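Local coordinates for protein putative pterin-4-alpha-carbinolamine dehydratase (Brucella melitensis, PDB 3JST) that probably catalyses the dehydration of 4a-hydroxytetrahydrobiopterin to 6,7-dihydrobiopterin, releasing water, in the recycling of the pterin cofactor, at residues 59-64 and 70-75; 43-48 and 90-95; 6-11 and 21-26; 13-18 and 28-33. One frame throughout, in Å; residues are numbered along the deposited sequence.

Contact 1 of 4, residues 59-64 and 70-75. With EDO (1,2-ethanediol), chain C.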
# COMPACT_ATOMS: atom_id res chain seq x y z
N HIS A 59 2.23 6.25 6.61
CA HIS A 59 2.13 7.00 5.37
C HIS A 59 2.81 6.31 4.21
O HIS A 59 3.91 5.77 4.35
CB HIS A 59 2.69 8.40 5.59
CG HIS A 59 1.98 9.14 6.68
ND1 HIS A 59 2.42 9.14 7.99
CD2 HIS A 59 0.83 9.86 6.67
CE1 HIS A 59 1.59 9.85 8.73
NE2 HIS A 59 0.61 10.29 7.96
N PRO A 60 2.14 6.30 3.04
CA PRO A 60 2.69 5.61 1.88
C PRO A 60 3.79 6.41 1.19
O PRO A 60 3.92 7.61 1.42
CB PRO A 60 1.48 5.49 0.94
CG PRO A 60 0.66 6.71 1.26
CD PRO A 60 0.82 6.90 2.75
N GLU A 61 4.59 5.72 0.38
CA GLU A 61 5.38 6.36 -0.65
C GLU A 61 4.57 6.22 -1.94
O GLU A 61 4.29 5.09 -2.37
CB GLU A 61 6.76 5.71 -0.80
CG GLU A 61 7.69 5.98 0.38
CD GLU A 61 9.07 5.36 0.21
OE1 GLU A 61 9.33 4.72 -0.83
OE2 GLU A 61 9.90 5.50 1.14
N TRP A 62 4.17 7.33 -2.54
CA TRP A 62 3.32 7.24 -3.73
C TRP A 62 3.54 8.34 -4.76
O TRP A 62 3.92 9.45 -4.44
CB TRP A 62 1.83 7.11 -3.35
CG TRP A 62 1.23 8.16 -2.46
CD1 TRP A 62 1.87 9.23 -1.88
CD2 TRP A 62 -0.13 8.22 -2.01
NE1 TRP A 62 0.98 9.95 -1.12
CE2 TRP A 62 -0.25 9.36 -1.18
CE3 TRP A 62 -1.27 7.43 -2.24
CZ2 TRP A 62 -1.46 9.72 -0.58
CZ3 TRP A 62 -2.47 7.79 -1.64
CH2 TRP A 62 -2.56 8.92 -0.82
N PHE A 63 3.31 7.95 -6.02
CA PHE A 63 3.53 8.80 -7.18
C PHE A 63 2.22 8.87 -7.94
O PHE A 63 1.55 7.85 -8.10
CB PHE A 63 4.62 8.18 -8.07
CG PHE A 63 4.77 8.84 -9.42
CD1 PHE A 63 5.55 9.97 -9.57
CD2 PHE A 63 4.12 8.32 -10.54
CE1 PHE A 63 5.69 10.58 -10.82
CE2 PHE A 63 4.26 8.91 -11.79
CZ PHE A 63 5.04 10.04 -11.93
N ASN A 64 1.86 10.07 -8.40
CA ASN A 64 0.68 10.26 -9.24
C ASN A 64 1.04 11.04 -10.50
O ASN A 64 1.84 11.97 -10.47
CB ASN A 64 -0.43 10.96 -8.45
CG ASN A 64 -1.53 11.54 -9.34
OD1 ASN A 64 -1.66 12.75 -9.45
ND2 ASN A 64 -2.31 10.67 -9.98
N ASP A 70 1.00 5.13 -8.29
CA ASP A 70 1.89 4.04 -7.90
C ASP A 70 2.17 4.15 -6.41
O ASP A 70 2.62 5.20 -5.95
CB ASP A 70 3.21 4.12 -8.67
CG ASP A 70 3.01 4.10 -10.17
OD1 ASP A 70 2.12 3.36 -10.64
OD2 ASP A 70 3.72 4.84 -10.88
N VAL A 71 1.93 3.07 -5.68
CA VAL A 71 2.09 3.05 -4.23
C VAL A 71 3.13 2.02 -3.81
O VAL A 71 3.11 0.88 -4.28
CB VAL A 71 0.76 2.71 -3.53
CG1 VAL A 71 0.91 2.78 -2.01
CG2 VAL A 71 -0.35 3.64 -4.01
N THR A 72 4.05 2.43 -2.94
CA THR A 72 4.99 1.54 -2.26
C THR A 72 4.81 1.67 -0.75
O THR A 72 4.77 2.79 -0.22
CB THR A 72 6.45 1.86 -2.63
OG1 THR A 72 6.65 1.66 -4.03
CG2 THR A 72 7.42 0.97 -1.85
N LEU A 73 4.72 0.53 -0.06
CA LEU A 73 4.50 0.50 1.38
C LEU A 73 5.59 -0.29 2.09
O LEU A 73 5.90 -1.41 1.71
CB LEU A 73 3.14 -0.12 1.70
CG LEU A 73 1.89 0.52 1.08
CD1 LEU A 73 0.66 -0.33 1.37
CD2 LEU A 73 1.69 1.95 1.56
N ALA A 74 6.16 0.33 3.12
CA ALA A 74 7.05 -0.33 4.07
C ALA A 74 6.94 0.43 5.40
O ALA A 74 6.46 1.57 5.42
CB ALA A 74 8.49 -0.31 3.57
N THR A 75 7.37 -0.20 6.48
CA THR A 75 7.28 0.38 7.82
C THR A 75 8.68 0.78 8.27
O THR A 75 9.52 -0.08 8.54
CB THR A 75 6.67 -0.61 8.82
OG1 THR A 75 5.39 -1.03 8.33
CG2 THR A 75 6.51 0.03 10.21
C1 EDO C . 6.84 4.93 -4.89
O1 EDO C . 7.65 5.67 -5.81
C2 EDO C . 5.55 4.51 -5.56
O2 EDO C . 5.69 3.20 -6.10
O HOH W 1 5.53 3.59 2.97

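Contact 2 of 4, residues 43-48 and 90-95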
# COMPACT_ATOMS: atom_id res chain seq x y z
N PHE A 43 -7.52 11.22 -7.65
CA PHE A 43 -7.40 12.14 -6.52
C PHE A 43 -8.35 11.76 -5.38
O PHE A 43 -7.99 11.86 -4.21
CB PHE A 43 -7.65 13.58 -6.95
CG PHE A 43 -7.53 14.57 -5.82
CD1 PHE A 43 -6.33 14.73 -5.15
CD2 PHE A 43 -8.64 15.31 -5.41
CE1 PHE A 43 -6.22 15.62 -4.09
CE2 PHE A 43 -8.53 16.20 -4.36
CZ PHE A 43 -7.31 16.36 -3.70
N GLY A 44 -9.57 11.34 -5.73
CA GLY A 44 -10.51 10.82 -4.74
C GLY A 44 -9.94 9.64 -3.97
O GLY A 44 -10.09 9.56 -2.75
N PHE A 45 -9.29 8.73 -4.69
CA PHE A 45 -8.59 7.59 -4.09
C PHE A 45 -7.51 8.07 -3.13
O PHE A 45 -7.42 7.59 -2.00
CB PHE A 45 -8.00 6.69 -5.19
CG PHE A 45 -6.95 5.73 -4.70
CD1 PHE A 45 -7.30 4.48 -4.22
CD2 PHE A 45 -5.61 6.07 -4.76
CE1 PHE A 45 -6.33 3.60 -3.78
CE2 PHE A 45 -4.63 5.19 -4.32
CZ PHE A 45 -4.99 3.95 -3.83
N MET A 46 -6.69 9.02 -3.57
CA MET A 46 -5.62 9.56 -2.74
C MET A 46 -6.17 10.27 -1.50
O MET A 46 -5.61 10.14 -0.41
CB MET A 46 -4.73 10.52 -3.55
CG MET A 46 -3.90 9.81 -4.63
SD MET A 46 -2.79 10.90 -5.53
CE MET A 46 -1.49 11.12 -4.31
N ALA A 47 -7.27 11.00 -1.66
CA ALA A 47 -7.93 11.68 -0.55
C ALA A 47 -8.39 10.68 0.52
O ALA A 47 -8.12 10.86 1.71
CB ALA A 47 -9.12 12.51 -1.05
N GLN A 48 -9.06 9.61 0.09
CA GLN A 48 -9.52 8.57 1.02
C GLN A 48 -8.37 7.84 1.69
O GLN A 48 -8.42 7.57 2.88
CB GLN A 48 -10.43 7.58 0.30
CG GLN A 48 -11.75 8.21 -0.13
CD GLN A 48 -12.74 7.20 -0.65
OE1 GLN A 48 -13.13 7.25 -1.82
NE2 GLN A 48 -13.17 6.29 0.21
N ARG A 90 -4.80 -3.33 1.94
CA ARG A 90 -6.17 -3.81 2.02
C ARG A 90 -7.18 -2.67 1.85
O ARG A 90 -8.11 -2.79 1.06
CB ARG A 90 -6.40 -4.53 3.36
CG ARG A 90 -7.83 -5.03 3.58
CD ARG A 90 -8.00 -5.71 4.95
NE ARG A 90 -7.01 -6.75 5.18
CZ ARG A 90 -6.21 -6.85 6.24
NH1 ARG A 90 -6.25 -5.97 7.24
NH2 ARG A 90 -5.35 -7.87 6.32
N LYS A 91 -6.97 -1.58 2.59
CA LYS A 91 -7.88 -0.42 2.54
C LYS A 91 -7.86 0.24 1.16
O LYS A 91 -8.91 0.59 0.63
CB LYS A 91 -7.51 0.62 3.60
CG LYS A 91 -8.50 1.78 3.71
CD LYS A 91 -9.85 1.34 4.29
CE LYS A 91 -10.69 2.55 4.69
NZ LYS A 91 -11.98 2.17 5.31
N MET A 92 -6.66 0.41 0.61
CA MET A 92 -6.50 0.96 -0.74
C MET A 92 -7.25 0.12 -1.77
O MET A 92 -7.91 0.67 -2.65
CB MET A 92 -5.03 1.06 -1.11
CG MET A 92 -4.33 2.25 -0.48
SD MET A 92 -2.59 2.35 -0.89
CE MET A 92 -2.22 3.98 -0.24
N ASN A 93 -7.13 -1.20 -1.66
CA ASN A 93 -7.87 -2.10 -2.55
C ASN A 93 -9.39 -1.93 -2.42
O ASN A 93 -10.11 -2.02 -3.41
CB ASN A 93 -7.46 -3.56 -2.32
CG ASN A 93 -6.23 -3.95 -3.11
OD1 ASN A 93 -5.47 -3.09 -3.56
ND2 ASN A 93 -6.03 -5.26 -3.31
N ALA A 94 -9.86 -1.69 -1.20
CA ALA A 94 -11.28 -1.45 -0.94
C ALA A 94 -11.73 -0.12 -1.55
O ALA A 94 -12.79 -0.04 -2.15
CB ALA A 94 -11.58 -1.49 0.56
N ILE A 95 -10.91 0.92 -1.38
CA ILE A 95 -11.22 2.24 -1.93
C ILE A 95 -11.27 2.18 -3.46
O ILE A 95 -12.23 2.65 -4.07
CB ILE A 95 -10.18 3.30 -1.49
CG1 ILE A 95 -10.22 3.52 0.03
CG2 ILE A 95 -10.44 4.63 -2.20
CD1 ILE A 95 -8.94 4.16 0.56

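Contact 3 of 4, residues 6-11 and 21-26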
# COMPACT_ATOMS: atom_id res chain seq x y z
N LEU A 6 7.59 -8.84 8.62
CA LEU A 6 7.32 -10.16 8.08
C LEU A 6 8.56 -10.77 7.45
O LEU A 6 9.42 -10.05 6.93
CB LEU A 6 6.22 -10.08 7.01
CG LEU A 6 4.82 -9.63 7.44
CD1 LEU A 6 3.85 -9.74 6.27
CD2 LEU A 6 4.33 -10.45 8.63
N THR A 7 8.66 -12.09 7.49
CA THR A 7 9.63 -12.83 6.69
C THR A 7 9.20 -12.78 5.22
O THR A 7 8.05 -12.43 4.93
CB THR A 7 9.72 -14.31 7.11
OG1 THR A 7 8.46 -14.95 6.87
CG2 THR A 7 10.07 -14.45 8.59
N GLU A 8 10.08 -13.15 4.30
CA GLU A 8 9.70 -13.14 2.88
C GLU A 8 8.53 -14.10 2.61
O GLU A 8 7.62 -13.77 1.85
CB GLU A 8 10.88 -13.45 1.94
CG GLU A 8 10.62 -12.98 0.50
CD GLU A 8 11.77 -13.22 -0.46
OE1 GLU A 8 12.88 -13.59 -0.01
OE2 GLU A 8 11.56 -13.05 -1.69
N SER A 9 8.54 -15.27 3.25
CA SER A 9 7.44 -16.24 3.11
C SER A 9 6.11 -15.66 3.61
O SER A 9 5.10 -15.77 2.93
CB SER A 9 7.75 -17.55 3.84
OG SER A 9 8.86 -18.19 3.24
N GLU A 10 6.12 -15.06 4.80
CA GLU A 10 4.93 -14.41 5.36
C GLU A 10 4.43 -13.28 4.45
O GLU A 10 3.23 -13.12 4.26
CB GLU A 10 5.23 -13.85 6.75
CG GLU A 10 5.37 -14.92 7.84
CD GLU A 10 5.93 -14.38 9.15
OE1 GLU A 10 6.54 -13.29 9.15
OE2 GLU A 10 5.77 -15.05 10.18
N MET A 11 5.37 -12.52 3.91
CA MET A 11 5.03 -11.45 2.97
C MET A 11 4.37 -12.04 1.72
O MET A 11 3.32 -11.58 1.30
CB MET A 11 6.28 -10.67 2.61
CG MET A 11 6.03 -9.41 1.83
SD MET A 11 7.54 -8.72 1.13
CE MET A 11 8.66 -8.82 2.53
N TRP A 21 -0.98 -6.44 -5.73
CA TRP A 21 0.21 -6.09 -4.95
C TRP A 21 1.33 -7.12 -5.14
O TRP A 21 1.08 -8.33 -5.23
CB TRP A 21 -0.13 -5.95 -3.46
CG TRP A 21 -0.97 -4.74 -3.17
CD1 TRP A 21 -2.33 -4.64 -3.27
CD2 TRP A 21 -0.50 -3.45 -2.75
NE1 TRP A 21 -2.74 -3.37 -2.93
CE2 TRP A 21 -1.64 -2.62 -2.60
CE3 TRP A 21 0.76 -2.92 -2.48
CZ2 TRP A 21 -1.54 -1.29 -2.20
CZ3 TRP A 21 0.86 -1.59 -2.07
CH2 TRP A 21 -0.29 -0.79 -1.94
N GLN A 22 2.56 -6.62 -5.19
CA GLN A 22 3.75 -7.46 -5.34
C GLN A 22 4.86 -6.96 -4.43
O GLN A 22 4.87 -5.80 -4.03
CB GLN A 22 4.24 -7.45 -6.80
CG GLN A 22 3.17 -7.78 -7.84
CD GLN A 22 3.64 -7.54 -9.27
OE1 GLN A 22 4.83 -7.30 -9.52
NE2 GLN A 22 2.71 -7.59 -10.22
N LYS A 23 5.81 -7.84 -4.12
CA LYS A 23 7.01 -7.43 -3.41
C LYS A 23 7.86 -6.58 -4.34
O LYS A 23 7.98 -6.88 -5.52
CB LYS A 23 7.83 -8.65 -2.96
CG LYS A 23 9.08 -8.27 -2.18
CD LYS A 23 9.91 -9.49 -1.78
CE LYS A 23 11.20 -9.08 -1.08
NZ LYS A 23 12.02 -8.18 -1.94
N VAL A 24 8.43 -5.50 -3.81
CA VAL A 24 9.33 -4.67 -4.60
C VAL A 24 10.64 -5.43 -4.80
O VAL A 24 11.21 -5.97 -3.85
CB VAL A 24 9.60 -3.31 -3.94
CG1 VAL A 24 10.68 -2.53 -4.72
CG2 VAL A 24 8.31 -2.51 -3.86
N ASP A 25 11.08 -5.48 -6.05
CA ASP A 25 12.29 -6.20 -6.43
C ASP A 25 13.50 -5.64 -5.67
O ASP A 25 13.82 -4.47 -5.80
CB ASP A 25 12.50 -6.08 -7.94
CG ASP A 25 13.42 -7.14 -8.50
OD1 ASP A 25 14.10 -7.84 -7.72
OD2 ASP A 25 13.45 -7.27 -9.74
N GLY A 26 14.14 -6.49 -4.86
CA GLY A 26 15.31 -6.08 -4.08
C GLY A 26 15.01 -5.23 -2.84
O GLY A 26 15.94 -4.71 -2.22

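Contact 4 of 4, residues 13-18 and 28-33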
# COMPACT_ATOMS: atom_id res chain seq x y z
N GLU A 13 2.83 -14.88 1.43
CA GLU A 13 1.52 -15.38 1.82
C GLU A 13 0.51 -14.24 1.94
O GLU A 13 -0.61 -14.36 1.45
CB GLU A 13 1.61 -16.16 3.14
CG GLU A 13 0.32 -16.88 3.54
CD GLU A 13 -0.10 -17.93 2.52
OE1 GLU A 13 0.77 -18.45 1.78
OE2 GLU A 13 -1.31 -18.24 2.46
N ALA A 14 0.91 -13.15 2.59
CA ALA A 14 0.03 -12.00 2.79
C ALA A 14 -0.39 -11.37 1.47
O ALA A 14 -1.51 -10.89 1.34
CB ALA A 14 0.69 -10.96 3.69
N LEU A 15 0.51 -11.37 0.49
CA LEU A 15 0.23 -10.76 -0.81
C LEU A 15 -0.89 -11.48 -1.57
O LEU A 15 -1.56 -10.87 -2.41
CB LEU A 15 1.49 -10.70 -1.66
CG LEU A 15 2.51 -9.64 -1.22
CD1 LEU A 15 3.88 -9.93 -1.82
CD2 LEU A 15 2.03 -8.24 -1.61
N ARG A 16 -1.09 -12.76 -1.28
CA ARG A 16 -2.10 -13.55 -1.99
C ARG A 16 -3.50 -12.93 -1.86
O ARG A 16 -4.26 -12.92 -2.83
CB ARG A 16 -2.10 -15.00 -1.50
CG ARG A 16 -0.84 -15.75 -1.90
CD ARG A 16 -0.82 -17.18 -1.35
NE ARG A 16 -1.68 -18.09 -2.09
CZ ARG A 16 -1.39 -18.64 -3.27
NH1 ARG A 16 -0.24 -18.37 -3.90
NH2 ARG A 16 -2.26 -19.47 -3.85
N ALA A 17 -3.80 -12.39 -0.68
CA ALA A 17 -5.10 -11.76 -0.43
C ALA A 17 -5.17 -10.30 -0.90
O ALA A 17 -6.23 -9.68 -0.84
CB ALA A 17 -5.43 -11.85 1.07
N LEU A 18 -4.05 -9.77 -1.40
CA LEU A 18 -3.96 -8.37 -1.83
C LEU A 18 -3.81 -8.29 -3.35
O LEU A 18 -2.70 -8.20 -3.87
CB LEU A 18 -2.79 -7.68 -1.13
CG LEU A 18 -2.80 -7.65 0.40
CD1 LEU A 18 -1.46 -7.16 0.94
CD2 LEU A 18 -3.94 -6.77 0.93
N GLU A 28 12.47 -4.54 0.85
CA GLU A 28 11.50 -4.99 1.84
C GLU A 28 10.31 -4.03 1.84
O GLU A 28 10.16 -3.18 2.72
CB GLU A 28 12.14 -5.08 3.23
CG GLU A 28 13.33 -6.01 3.31
CD GLU A 28 12.99 -7.44 2.94
OE1 GLU A 28 11.93 -7.94 3.36
OE2 GLU A 28 13.80 -8.07 2.23
N ALA A 29 9.49 -4.17 0.81
CA ALA A 29 8.35 -3.29 0.58
C ALA A 29 7.40 -3.95 -0.41
O ALA A 29 7.79 -4.85 -1.16
CB ALA A 29 8.83 -1.93 0.06
N ILE A 30 6.15 -3.50 -0.42
CA ILE A 30 5.16 -3.99 -1.38
C ILE A 30 4.61 -2.84 -2.21
O ILE A 30 4.63 -1.69 -1.77
CB ILE A 30 4.01 -4.78 -0.70
CG1 ILE A 30 3.23 -3.88 0.28
CG2 ILE A 30 4.57 -6.01 0.02
CD1 ILE A 30 2.01 -4.57 0.91
N THR A 31 4.14 -3.15 -3.41
CA THR A 31 3.74 -2.12 -4.35
C THR A 31 2.58 -2.54 -5.25
O THR A 31 2.42 -3.71 -5.58
CB THR A 31 4.96 -1.67 -5.22
OG1 THR A 31 4.62 -0.48 -5.94
CG2 THR A 31 5.40 -2.77 -6.19
N ARG A 32 1.75 -1.56 -5.59
CA ARG A 32 0.75 -1.70 -6.63
C ARG A 32 0.66 -0.41 -7.44
O ARG A 32 0.79 0.70 -6.89
CB ARG A 32 -0.63 -2.03 -6.05
CG ARG A 32 -1.72 -2.15 -7.12
CD ARG A 32 -3.04 -2.70 -6.60
NE ARG A 32 -4.00 -2.79 -7.69
CZ ARG A 32 -5.32 -2.98 -7.56
NH1 ARG A 32 -6.08 -3.04 -8.64
NH2 ARG A 32 -5.87 -3.10 -6.35
N SER A 33 0.46 -0.55 -8.74
CA SER A 33 0.18 0.56 -9.63
C SER A 33 -1.31 0.56 -9.93
O SER A 33 -1.83 -0.39 -10.53
CB SER A 33 0.97 0.42 -10.93
OG SER A 33 2.36 0.53 -10.67

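Contact 1 of 4, residues 59-64 and 70-75
Glu61, Trp62 and Phe63 pair with Thr72, Val71 and Asp70 in an antiparallel beta hairpin, with strand 61-65 at one edge of the four-stranded sheet. Backbone bonds join Glu61 with Thr72 and Phe63 with Asp70 in both directions, the straightest from Thr72 N to Glu61 O (2.7 Å, 176°). Beside the face that carries Trp62 and Val71, Pro60 CB reaches Leu73 CD2 at 3.6 Å and Val71 CG1 at 4.0 Å. The same proline lays CG over the centre of the Trp62 indole, 3.6 Å above its plane. Trp62 takes chi1 56°, with CG between the backbone N and carbonyl carbon, and its ring rises from the sheet toward Met46 and Ala49 of helix 39-56; Val71 CG2 lies at the ring edge. Pro60 follows His58 and His59, a His-His-Pro sequence familiar in pterin dehydratases. On the other face Phe63 and Asp70 run side by side in the same direction, ring and carboxylate nearly coplanar at 13°, with CD2 of Phe63 3.5 Å from OD2 of Asp70; OD1 of Asp70 is hydrogen-bonded to Ser33 OG. On this face too, Thr72 OG1 hydrogen-bonds O2 of the ethanediol at 2.8 Å.

Contact 2 of 4, residues 43-48 and 90-95
With chi1 at 163°, Phe45 swings CG anti to its backbone N and drives its ring between helices 39-56 and 83-96, while Met92, at chi1 -78° with an extended chain beyond CG, crosses it at about a right angle. The CZ end of the Phe45 ring rests on Met92 CG at 3.8 Å. Met92 SD sits 5.4 Å from the centroid of the Phe45 ring, well off the ring normal, a Met-aromatic contact of oblique geometry. Met92 O approaches CE1 of Phe45 in the plane of the ring, 3.5 Å away, so a backbone carbonyl faces the ring edge. Ile95 approaches from the next turn of its helix: its CG2 lies 3.7 Å from Phe45 CD1, and its CD1 touches Gln48 CB at 3.7 Å. Gln48 and Ile95 lie alongside and run opposite ways, and the amide end of the glutamine brushes CG2.

The axes of segments 43-48 and 90-95 approach to 10.0 Å and run at 142°, nearer antiparallel than perpendicular, and both helices lie on one face of the sheet in this two-layer alpha+beta fold. Beneath them Phe45 meets the rings of Phe34 and Phe36. No hydrogen bond links the two segments. Cohesion therefore rests on apolar burial and on dispersion between sulfur, ring and methyl groups, and the ring-edge hydrogens of Phe45 probably present a mildly positive rim to Met92 O.

Contact 3 of 4, residues 6-11 and 21-26
Lys23 lays its aliphatic chain across the ends of Met11 and Glu8, crossing each at about a right angle. Its CG comes to 3.7 Å from Met11 SD, with CD almost as close, so the thioether sulfur lies against the middle of the lysine chain. Glu8 meets the next part of that chain: OE2 is 3.9 Å from Lys23 CD. Glu8 is extended and Met11 is bent at chi3; they meet adjoining parts of the lysine chain. The opposite charges are not in contact, OE2 of Glu8 standing 4.9 Å from NZ of Lys23, and any attraction between them would act at a distance.

What draws the ammonium group aside is a bend at chi4 (-58°) after an otherwise straight chain. NZ of Lys23 then gives a hydrogen bond to Val24 O at 3.0 Å, and another goes to the carbonyl of Arg27; the lysine thus ties together the turn between strands 22-23 and 30-35, where Gly26 adopts a positive phi. Strand 22-23 is an edge of the antiparallel sheet on which the helices pack, and Gln22 pairs with Thr31 of the neighbouring strand.

On the helix side, Glu8 stands in the first turn of helix 8-16, which opens with a capping box. Thr7 OG1 accepts from Glu10 N at 3.1 Å, while Thr7 N donates to OE1 of Glu10 at 2.9 Å, on the anti side of the carboxylate and 32° out of its plane. One residue earlier, Leu6 is held by backbone bonding to Val81, a residue that Met11 also touches.

Contact 4 of 4, residues 13-18 and 28-33
Ile30 meets Leu15 and Leu18 where helix 8-16 and the turn after it lie against strand 30-35, a helix-on-antiparallel-sheet contact within the fold of the dehydratase family. Along the strand segment, Glu28 comes first and touches Met11, one helical turn before Leu15. The methyl of Ala29 touches Thr72 in the neighbouring strand. Ile30 then carries the contact. At chi1 61° its CG1 stands between the backbone N and the carbonyl carbon, and this leaves CG2 beside the N, aimed at the helix. There CG2 lies 3.8 Å from CD2 of Leu15, a methyl that also approaches Ile30 CB at 4.1 Å; the two side chains overlap in passing, their tips pointing contrary ways. The other branch of Ile30 ends in CD1, 4.3 Å from Leu18 CD1, a looser touch. Leu18 itself is turned into Ile86 and Ala89 of helix 83-96, and Trp21 packs on both Leu15 and Ile30. With Thr31 the side chain points away from the helix, and its OG1 is hydrogen-bonded to Val71 O. Arg32 starts out toward the helix, but its extended chain carries NH2 to a hydrogen bond with Asn93 OD1.

In the fold
Contacts 1, 3 and 4 all reach the one antiparallel sheet, and contact 2 bridges two helices above it. Contacts 3 and 4 share helix 8-16, their centres 7 Å apart. Contact 1 lies nested along the chain inside contact 2, with centres about 12 Å apart, and Val71 CG1 packs on Met92 SD at 3.7 Å. Contacts 2 and 3 are farthest apart, 22 Å between centres, yet Trp21 spans the gap: its NE1 lies 2.8 Å from Asn93 OD1, probably hydrogen-bonded, and its CH2 is 3.5 Å from Leu73 CD1 of contact 1. The pterin site probably lies near the loop before Pro60, at that end of the sheet, as in relatives.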